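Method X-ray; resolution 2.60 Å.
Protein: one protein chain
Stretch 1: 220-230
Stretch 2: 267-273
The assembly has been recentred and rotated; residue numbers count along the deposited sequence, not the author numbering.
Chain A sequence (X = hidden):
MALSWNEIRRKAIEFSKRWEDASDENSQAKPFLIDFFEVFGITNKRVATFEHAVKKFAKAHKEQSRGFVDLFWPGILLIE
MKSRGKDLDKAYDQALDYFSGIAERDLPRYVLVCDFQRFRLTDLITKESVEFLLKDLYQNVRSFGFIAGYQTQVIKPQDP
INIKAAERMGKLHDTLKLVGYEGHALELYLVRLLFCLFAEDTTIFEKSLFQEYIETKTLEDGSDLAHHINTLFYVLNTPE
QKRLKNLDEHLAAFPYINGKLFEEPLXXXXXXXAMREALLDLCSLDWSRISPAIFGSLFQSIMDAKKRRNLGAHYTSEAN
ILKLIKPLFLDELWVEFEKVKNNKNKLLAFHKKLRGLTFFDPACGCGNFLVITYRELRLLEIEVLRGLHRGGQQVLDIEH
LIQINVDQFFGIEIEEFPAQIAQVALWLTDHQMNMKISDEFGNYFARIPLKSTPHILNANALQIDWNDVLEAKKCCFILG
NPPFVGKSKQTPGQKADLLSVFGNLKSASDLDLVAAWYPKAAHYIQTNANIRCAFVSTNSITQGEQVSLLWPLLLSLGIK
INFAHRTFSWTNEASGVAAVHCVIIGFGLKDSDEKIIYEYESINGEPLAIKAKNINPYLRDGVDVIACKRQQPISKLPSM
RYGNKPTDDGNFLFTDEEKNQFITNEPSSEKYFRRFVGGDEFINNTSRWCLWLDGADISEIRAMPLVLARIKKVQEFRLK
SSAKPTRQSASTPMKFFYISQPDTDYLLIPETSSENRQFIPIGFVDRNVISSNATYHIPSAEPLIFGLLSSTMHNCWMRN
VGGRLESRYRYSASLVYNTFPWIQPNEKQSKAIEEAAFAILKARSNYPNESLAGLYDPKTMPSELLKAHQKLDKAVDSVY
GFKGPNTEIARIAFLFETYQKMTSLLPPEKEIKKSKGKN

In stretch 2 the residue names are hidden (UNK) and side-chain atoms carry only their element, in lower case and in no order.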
# COMPACT_ATOMS: atom_id res chain seq x y z
N GLU A 220 -20.21 -23.23 -34.72
CA GLU A 220 -18.87 -22.65 -34.80
C GLU A 220 -18.89 -21.13 -34.84
O GLU A 220 -17.95 -20.49 -34.37
CB GLU A 220 -18.14 -23.19 -36.03
CG GLU A 220 -16.80 -22.54 -36.30
CD GLU A 220 -16.32 -22.78 -37.71
OE1 GLU A 220 -17.02 -23.52 -38.44
OE2 GLU A 220 -15.27 -22.23 -38.09
N ASP A 221 -19.96 -20.53 -35.38
CA ASP A 221 -20.06 -19.07 -35.44
C ASP A 221 -20.46 -18.44 -34.11
O ASP A 221 -20.55 -17.22 -34.03
CB ASP A 221 -21.05 -18.66 -36.53
CG ASP A 221 -22.44 -19.25 -36.32
OD1 ASP A 221 -22.60 -20.24 -35.57
OD2 ASP A 221 -23.40 -18.72 -36.93
N GLY A 222 -20.71 -19.24 -33.07
CA GLY A 222 -21.04 -18.72 -31.77
C GLY A 222 -22.44 -18.16 -31.64
O GLY A 222 -22.77 -17.59 -30.60
N SER A 223 -23.28 -18.32 -32.67
CA SER A 223 -24.60 -17.70 -32.68
C SER A 223 -25.51 -18.29 -31.60
O SER A 223 -26.26 -17.55 -30.95
CB SER A 223 -25.24 -17.85 -34.06
OG SER A 223 -25.43 -19.22 -34.39
N ASP A 224 -25.45 -19.60 -31.39
CA ASP A 224 -26.33 -20.29 -30.45
C ASP A 224 -25.70 -20.55 -29.08
O ASP A 224 -26.37 -21.11 -28.21
CB ASP A 224 -26.80 -21.62 -31.06
CG ASP A 224 -25.67 -22.66 -31.18
OD1 ASP A 224 -24.47 -22.29 -31.21
OD2 ASP A 224 -26.01 -23.87 -31.27
N LEU A 225 -24.45 -20.13 -28.85
CA LEU A 225 -23.76 -20.55 -27.64
C LEU A 225 -24.46 -20.05 -26.38
O LEU A 225 -24.53 -20.77 -25.38
CB LEU A 225 -22.32 -20.06 -27.65
CG LEU A 225 -21.59 -20.30 -26.33
CD1 LEU A 225 -21.51 -21.81 -26.01
CD2 LEU A 225 -20.22 -19.69 -26.45
N ALA A 226 -24.99 -18.83 -26.41
CA ALA A 226 -25.53 -18.28 -25.18
C ALA A 226 -26.85 -18.91 -24.80
O ALA A 226 -27.21 -18.87 -23.61
CB ALA A 226 -25.68 -16.77 -25.28
N HIS A 227 -27.58 -19.48 -25.76
CA HIS A 227 -28.80 -20.19 -25.41
C HIS A 227 -28.46 -21.43 -24.61
O HIS A 227 -29.03 -21.66 -23.53
CB HIS A 227 -29.60 -20.60 -26.66
CG HIS A 227 -29.74 -19.53 -27.70
ND1 HIS A 227 -29.92 -18.20 -27.39
CD2 HIS A 227 -29.70 -19.60 -29.05
CE1 HIS A 227 -29.99 -17.50 -28.51
NE2 HIS A 227 -29.86 -18.32 -29.53
N HIS A 228 -27.53 -22.25 -25.13
CA HIS A 228 -27.14 -23.48 -24.46
C HIS A 228 -26.54 -23.19 -23.10
O HIS A 228 -26.79 -23.93 -22.14
CB HIS A 228 -26.14 -24.26 -25.31
CG HIS A 228 -26.73 -24.87 -26.54
ND1 HIS A 228 -26.92 -26.23 -26.68
CD2 HIS A 228 -27.15 -24.32 -27.70
CE1 HIS A 228 -27.43 -26.48 -27.87
NE2 HIS A 228 -27.57 -25.34 -28.51
N ILE A 229 -25.74 -22.14 -22.98
CA ILE A 229 -25.19 -21.85 -21.65
C ILE A 229 -26.32 -21.51 -20.69
O ILE A 229 -26.34 -21.99 -19.55
CB ILE A 229 -24.10 -20.75 -21.74
CG1 ILE A 229 -22.87 -21.34 -22.42
CG2 ILE A 229 -23.71 -20.24 -20.36
CD1 ILE A 229 -21.66 -20.43 -22.42
N ASN A 230 -27.33 -20.77 -21.15
CA ASN A 230 -28.45 -20.40 -20.29
C ASN A 230 -29.17 -21.63 -19.75
O ASN A 230 -29.51 -21.68 -18.56
CB ASN A 230 -29.43 -19.50 -21.05
CG ASN A 230 -30.43 -18.81 -20.14
OD1 ASN A 230 -31.58 -19.27 -19.96
ND2 ASN A 230 -30.01 -17.69 -19.54
N UNK A 267 -30.36 -13.04 -17.73
CA UNK A 267 -30.62 -12.80 -19.15
C UNK A 267 -29.60 -13.54 -19.98
O UNK A 267 -28.44 -13.67 -19.57
c UNK A 267 -30.47 -11.28 -19.29
c UNK A 267 -29.69 -10.84 -18.11
c UNK A 267 -30.04 -11.79 -17.01
N UNK A 268 -30.00 -14.08 -21.13
CA UNK A 268 -29.03 -14.73 -22.02
C UNK A 268 -28.16 -13.70 -22.72
O UNK A 268 -28.60 -12.59 -23.05
c UNK A 268 -29.91 -15.49 -23.02
c UNK A 268 -31.19 -14.65 -23.08
c UNK A 268 -31.36 -14.01 -21.72
N UNK A 269 -26.90 -14.07 -22.94
CA UNK A 269 -25.92 -13.20 -23.57
C UNK A 269 -25.91 -13.46 -25.07
O UNK A 269 -26.88 -14.01 -25.62
c UNK A 269 -24.53 -13.44 -22.95
N UNK A 270 -24.83 -13.08 -25.75
CA UNK A 270 -24.67 -13.36 -27.17
C UNK A 270 -23.19 -13.43 -27.49
O UNK A 270 -22.41 -12.59 -27.04
c UNK A 270 -25.36 -12.30 -28.05
o UNK A 270 -26.22 -14.79 -29.14
c UNK A 270 -25.28 -12.60 -29.54
c UNK A 270 -26.03 -13.87 -29.94
n UNK A 270 -26.45 -13.93 -31.19
N UNK A 271 -22.81 -14.45 -28.25
CA UNK A 271 -21.42 -14.73 -28.57
C UNK A 271 -21.22 -14.64 -30.08
O UNK A 271 -22.17 -14.68 -30.86
c UNK A 271 -19.55 -16.12 -25.98
c UNK A 271 -19.37 -16.22 -24.59
c UNK A 271 -21.72 -16.56 -24.34
c UNK A 271 -20.98 -16.12 -28.05
c UNK A 271 -21.89 -16.46 -25.72
c UNK A 271 -20.46 -16.43 -23.78
c UNK A 271 -20.81 -16.21 -26.55
N UNK A 272 -19.96 -14.51 -30.50
CA UNK A 272 -19.63 -14.75 -31.90
C UNK A 272 -18.48 -15.76 -31.99
O UNK A 272 -18.14 -16.41 -31.00
o UNK A 272 -17.56 -11.81 -32.69
c UNK A 272 -18.06 -12.76 -32.05
c UNK A 272 -19.30 -13.44 -32.61
o UNK A 272 -17.58 -13.18 -30.96
N UNK A 273 -17.88 -15.87 -33.18
CA UNK A 273 -16.83 -16.85 -33.40
C UNK A 273 -15.67 -16.65 -32.43
O UNK A 273 -15.23 -17.59 -31.76
c UNK A 273 -15.41 -18.07 -36.79
c UNK A 273 -14.27 -18.95 -37.27
c UNK A 273 -16.36 -16.77 -34.86
n UNK A 273 -12.95 -18.27 -37.04
c UNK A 273 -15.36 -17.84 -35.28
O HOH W 1 -24.43 -17.24 -28.45

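At position 267 three side-chain carbons close a ring onto the residue's own backbone N. The CA-to-CB bond points away from stretch 1, and the backbone C of 267 lies 4.2 Å from Asn-230 ND2. Such a ring identifies Pro-267; it holds phi at -55°, which suits an extended chain.

Position 268 repeats the pattern, three carbons returning to the backbone N. Here the CA-to-CB bond points toward stretch 1, and the CB of 268 is 4.1 Å from Asn-230 ND2. This is Pro-268. With no amide hydrogen to satisfy, proline fits a loop that runs past a helix without pairing with it.

Position 269 has a single side-chain carbon, and this CB of 269 lies 4.2 Å from Ala-226 CB, so the residue is Ala-269. A lone methyl group suits so close a pairing of backbones. Separately, the methyl of Ala-226 packs on the backbone, with Ala-226 CB 3.0 Å from Ala-269 O, a tight contact.

At position 270 three carbons run in a row, the third bearing one oxygen and one nitrogen. The CA-to-CB bond points away, but the chain is long enough for its end to come back near the carbonyl of Ser-223. A carboxamide on such a chain means Gln-270. The amide is probably turned over in the model, so its individual atoms support no firm assignment.

Position 271 shows one carbon leading to a buried six-carbon ring with no polar atom. Leu-225 CD2 sits over one face in a CH-pi contact, 3.6 Å from the ring centroid and 16° off the normal; Ala-226 CB meets the edge, and Ile-229 CD1 is also near. The residue is Phe-271, with Ala-226 CB 3.8 Å from Phe-271 CD1 and Ile-229 CD1 4.3 Å from Phe-271 CE1. A flat apolar ring can use face and edge together.

Position 272 has two carbons, the second carrying two oxygens. Its CA-to-CB bond points away from stretch 1, while the CA of 272 lies 3.4 Å from Asp-221 O, a CA-H...O contact. The carboxylate is that of Asp-272, and it caps a backbone N just past the stretch, as a short acidic side chain does well at a helix N-cap.

Position 273 extends four carbons to a terminal nitrogen, and the last carbon of 273 before that nitrogen comes 3.5 Å from Glu-220 OE2. This is Lys-273, whose long aliphatic chain can lie beside the end of Glu-220 while carrying its amine to a hydrogen bond elsewhere in the structure.

The contact works mainly by packing, with Phe-271 against Leu-225, Ala-226 and Ile-229. No clear direct hydrogen bond crosses it; instead water 1 donates to Gly-222 O (2.7 Å) and accepts from Ala-226 N (2.6 Å) and Phe-271 N (3.2 Å). Gly-222 permits the close backbone approach: an ideal CB there would lie 2.3 Å from Asp-272 O, a clash, and its positive phi also favours glycine.

Stretch 2, residues 267-273: PPAQFDK
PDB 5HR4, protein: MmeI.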